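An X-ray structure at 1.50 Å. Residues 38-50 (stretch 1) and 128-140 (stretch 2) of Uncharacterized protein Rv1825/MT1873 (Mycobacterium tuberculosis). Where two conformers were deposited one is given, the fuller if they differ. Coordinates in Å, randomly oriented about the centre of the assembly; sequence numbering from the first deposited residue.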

# COMPACT_ATOMS: atom_id res chain seq x y z
N VAL A 38 -10.63 7.19 -17.32
CA VAL A 38 -9.80 7.18 -18.52
C VAL A 38 -9.39 5.76 -18.88
O VAL A 38 -9.38 4.87 -18.03
CB VAL A 38 -8.53 8.02 -18.38
CG1 VAL A 38 -8.90 9.48 -18.15
CG2 VAL A 38 -7.61 7.49 -17.24
N MET A 39 -9.13 5.58 -20.18
CA MET A 39 -8.39 4.43 -20.68
C MET A 39 -7.09 4.94 -21.27
O MET A 39 -7.08 5.85 -22.11
CB MET A 39 -9.19 3.70 -21.75
CG MET A 39 -8.48 2.49 -22.37
SD MET A 39 -9.48 1.44 -23.53
CE MET A 39 -9.67 2.62 -24.81
N ILE A 40 -6.00 4.35 -20.81
CA ILE A 40 -4.66 4.71 -21.22
C ILE A 40 -4.10 3.54 -22.00
O ILE A 40 -4.06 2.43 -21.49
CB ILE A 40 -3.76 4.96 -20.00
CG1 ILE A 40 -4.38 6.04 -19.10
CG2 ILE A 40 -2.33 5.33 -20.45
CD1 ILE A 40 -3.91 6.01 -17.69
N THR A 41 -3.70 3.79 -23.24
CA THR A 41 -3.02 2.78 -24.05
C THR A 41 -1.53 3.12 -24.12
O THR A 41 -1.17 4.27 -24.37
CB THR A 41 -3.58 2.74 -25.45
OG1 THR A 41 -4.99 2.51 -25.38
CG2 THR A 41 -2.91 1.65 -26.25
N ILE A 42 -0.68 2.12 -23.89
CA ILE A 42 0.76 2.28 -24.02
C ILE A 42 1.26 1.30 -25.08
O ILE A 42 1.17 0.08 -24.89
CB ILE A 42 1.51 2.02 -22.70
CG1 ILE A 42 1.10 3.06 -21.66
CG2 ILE A 42 3.02 2.12 -22.94
CD1 ILE A 42 1.71 2.88 -20.29
N ASP A 43 1.71 1.85 -26.20
CA ASP A 43 2.38 1.05 -27.22
C ASP A 43 3.87 1.15 -26.97
O ASP A 43 4.41 2.26 -26.80
CB ASP A 43 2.02 1.55 -28.62
CG ASP A 43 2.39 0.55 -29.71
OD1 ASP A 43 1.88 -0.60 -29.68
OD2 ASP A 43 3.17 0.91 -30.59
N ASP A 44 4.54 0.00 -26.95
CA ASP A 44 5.95 -0.10 -26.59
C ASP A 44 6.67 -1.00 -27.60
O ASP A 44 6.99 -2.15 -27.28
CB ASP A 44 6.08 -0.66 -25.18
CG ASP A 44 7.51 -0.67 -24.67
OD1 ASP A 44 8.36 0.06 -25.23
OD2 ASP A 44 7.78 -1.40 -23.71
N PRO A 45 6.92 -0.46 -28.80
CA PRO A 45 7.49 -1.29 -29.87
C PRO A 45 8.96 -1.71 -29.71
O PRO A 45 9.40 -2.62 -30.43
CB PRO A 45 7.31 -0.40 -31.10
CG PRO A 45 7.39 0.98 -30.56
CD PRO A 45 6.63 0.90 -29.27
N GLY A 46 9.70 -1.09 -28.80
CA GLY A 46 11.12 -1.42 -28.61
C GLY A 46 11.39 -2.89 -28.33
O GLY A 46 12.07 -3.57 -29.13
N PRO A 47 10.90 -3.41 -27.20
CA PRO A 47 10.24 -2.71 -26.09
C PRO A 47 11.27 -2.04 -25.19
O PRO A 47 12.41 -2.51 -25.06
CB PRO A 47 9.56 -3.84 -25.34
CG PRO A 47 10.49 -5.01 -25.55
CD PRO A 47 10.98 -4.86 -26.94
N GLY A 48 10.86 -0.94 -24.56
CA GLY A 48 11.71 -0.25 -23.61
C GLY A 48 11.07 0.19 -22.30
O GLY A 48 11.76 0.78 -21.48
N VAL A 49 9.79 -0.12 -22.07
CA VAL A 49 9.11 0.40 -20.88
C VAL A 49 9.36 -0.53 -19.71
O VAL A 49 8.91 -1.68 -19.71
CB VAL A 49 7.58 0.62 -21.11
CG1 VAL A 49 6.85 0.95 -19.79
CG2 VAL A 49 7.35 1.71 -22.14
N ALA A 50 10.10 -0.02 -18.73
CA ALA A 50 10.48 -0.80 -17.56
C ALA A 50 9.43 -0.75 -16.45
O ALA A 50 8.53 0.11 -16.48
CB ALA A 50 11.83 -0.29 -17.01
N GLY A 128 8.58 9.07 -19.86
CA GLY A 128 9.34 7.81 -19.84
C GLY A 128 8.98 6.89 -20.99
O GLY A 128 9.84 6.19 -21.55
N VAL A 129 7.70 6.84 -21.32
CA VAL A 129 7.26 6.06 -22.46
C VAL A 129 7.84 6.62 -23.75
O VAL A 129 8.38 5.87 -24.59
CB VAL A 129 5.72 6.03 -22.54
CG1 VAL A 129 5.27 5.43 -23.86
CG2 VAL A 129 5.12 5.26 -21.34
N LYS A 130 7.75 7.93 -23.91
CA LYS A 130 8.23 8.59 -25.11
C LYS A 130 9.72 8.40 -25.30
O LYS A 130 10.19 8.22 -26.43
CB LYS A 130 7.90 10.09 -25.07
CG LYS A 130 6.45 10.42 -25.26
CD LYS A 130 6.23 11.92 -25.10
CE LYS A 130 4.83 12.36 -25.43
NZ LYS A 130 4.58 13.79 -25.05
N ARG A 131 10.48 8.42 -24.21
CA ARG A 131 11.95 8.43 -24.35
C ARG A 131 12.47 7.08 -24.83
O ARG A 131 13.59 7.00 -25.35
CB ARG A 131 12.64 8.89 -23.06
CG ARG A 131 12.96 7.84 -22.04
CD ARG A 131 13.94 8.43 -20.99
NE ARG A 131 13.54 9.78 -20.59
CZ ARG A 131 12.76 10.10 -19.55
NH1 ARG A 131 12.28 9.16 -18.73
NH2 ARG A 131 12.46 11.37 -19.32
N VAL A 132 11.68 6.02 -24.66
CA VAL A 132 12.06 4.69 -25.13
C VAL A 132 11.37 4.33 -26.45
O VAL A 132 11.38 3.17 -26.85
CB VAL A 132 11.87 3.59 -24.01
CG1 VAL A 132 12.73 3.90 -22.80
CG2 VAL A 132 10.40 3.45 -23.59
N GLY A 133 10.80 5.33 -27.12
CA GLY A 133 10.20 5.15 -28.44
C GLY A 133 8.76 4.65 -28.41
O GLY A 133 8.23 4.23 -29.44
N GLY A 134 8.13 4.70 -27.25
CA GLY A 134 6.71 4.34 -27.16
C GLY A 134 5.76 5.51 -27.31
O GLY A 134 6.17 6.66 -27.51
N ARG A 135 4.47 5.21 -27.24
CA ARG A 135 3.39 6.18 -27.40
C ARG A 135 2.35 5.90 -26.33
O ARG A 135 2.07 4.75 -26.08
CB ARG A 135 2.69 5.98 -28.75
CG ARG A 135 3.00 7.02 -29.80
CD ARG A 135 1.79 7.17 -30.73
NE ARG A 135 1.20 5.89 -31.12
CZ ARG A 135 -0.10 5.71 -31.34
NH1 ARG A 135 -0.93 6.74 -31.18
NH2 ARG A 135 -0.59 4.52 -31.70
N MET A 136 1.74 6.95 -25.79
CA MET A 136 0.60 6.83 -24.91
C MET A 136 -0.58 7.54 -25.54
O MET A 136 -0.44 8.64 -26.07
CB MET A 136 0.90 7.48 -23.55
CG MET A 136 -0.21 7.35 -22.49
SD MET A 136 0.15 8.24 -20.87
CE MET A 136 1.31 7.06 -20.15
N VAL A 137 -1.74 6.90 -25.49
CA VAL A 137 -3.03 7.51 -25.86
C VAL A 137 -3.89 7.54 -24.59
O VAL A 137 -4.02 6.54 -23.90
CB VAL A 137 -3.76 6.73 -26.97
CG1 VAL A 137 -5.11 7.39 -27.30
CG2 VAL A 137 -2.88 6.62 -28.22
N VAL A 138 -4.48 8.70 -24.30
CA VAL A 138 -5.32 8.89 -23.12
C VAL A 138 -6.73 9.22 -23.57
O VAL A 138 -6.97 10.26 -24.18
CB VAL A 138 -4.77 10.06 -22.27
CG1 VAL A 138 -5.62 10.26 -21.03
CG2 VAL A 138 -3.33 9.79 -21.85
N GLN A 139 -7.67 8.33 -23.29
CA GLN A 139 -9.07 8.51 -23.67
C GLN A 139 -9.91 8.78 -22.41
O GLN A 139 -10.08 7.92 -21.57
CB GLN A 139 -9.59 7.25 -24.39
CG GLN A 139 -11.07 7.29 -24.73
CD GLN A 139 -11.36 8.28 -25.83
OE1 GLN A 139 -10.95 8.09 -26.97
NE2 GLN A 139 -12.00 9.40 -25.48
N GLN A 140 -10.47 9.98 -22.33
CA GLN A 140 -11.45 10.29 -21.31
C GLN A 140 -12.77 9.64 -21.68
O GLN A 140 -13.16 9.60 -22.87
CB GLN A 140 -11.64 11.80 -21.15
CG GLN A 140 -10.39 12.50 -20.67
CD GLN A 140 -10.57 14.00 -20.49
OE1 GLN A 140 -11.58 14.44 -19.96
NE2 GLN A 140 -9.58 14.78 -20.90
O HOH W 1 9.27 1.30 -27.33

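The apolar centre lies on the sheet face that carries Val38, Ile40 and Ile42 beside Met136 and Val138. Side chains branched at CB suit an extended backbone, and flexible Met136 lies alongside two of them, reaching both: its CG lies 3.6 Å from Ile40 CG2, its CE 4.2 Å from Ile42 CD1. Farther along, Val49 packs its CG2 3.8 Å from Val132 CG2, while Ile42 CG2 approaches Val129 CG2 at 4.1 Å, so Val129, in the helix, and Val132, in the loop after it, extend the apolar patch.

The strands beneath run antiparallel, at 166°. Met39, Thr41 and Asp43 each form a reciprocal pair of backbone hydrogen bonds with Gln139, Val137 and Arg135, as in Thr41 N to Val137 O (2.8 Å) and Val137 N to Thr41 O (2.9 Å). Their side chains occupy the other face, which is more exposed and carries Thr41, Asp43, Arg135 and Gln139 together with the apolar Met39 and Val137.

Beyond the strands the close backbone approach favours glycine: on the deposited backbone a CB on Gly134 would lie 2.7 Å from Asp43 O, and one on Gly48 2.7 Å from Val132 CB. Gly133 has a positive phi, which glycine tolerates easily. Buried Asp44 organises the turn, its OD1 accepting from Gly48 N (2.8 Å) and its OD2 from Val49 N (2.9 Å). A water completes this polar edge, donating to Asp44 OD1 and Val132 O and accepting from Gly46 N.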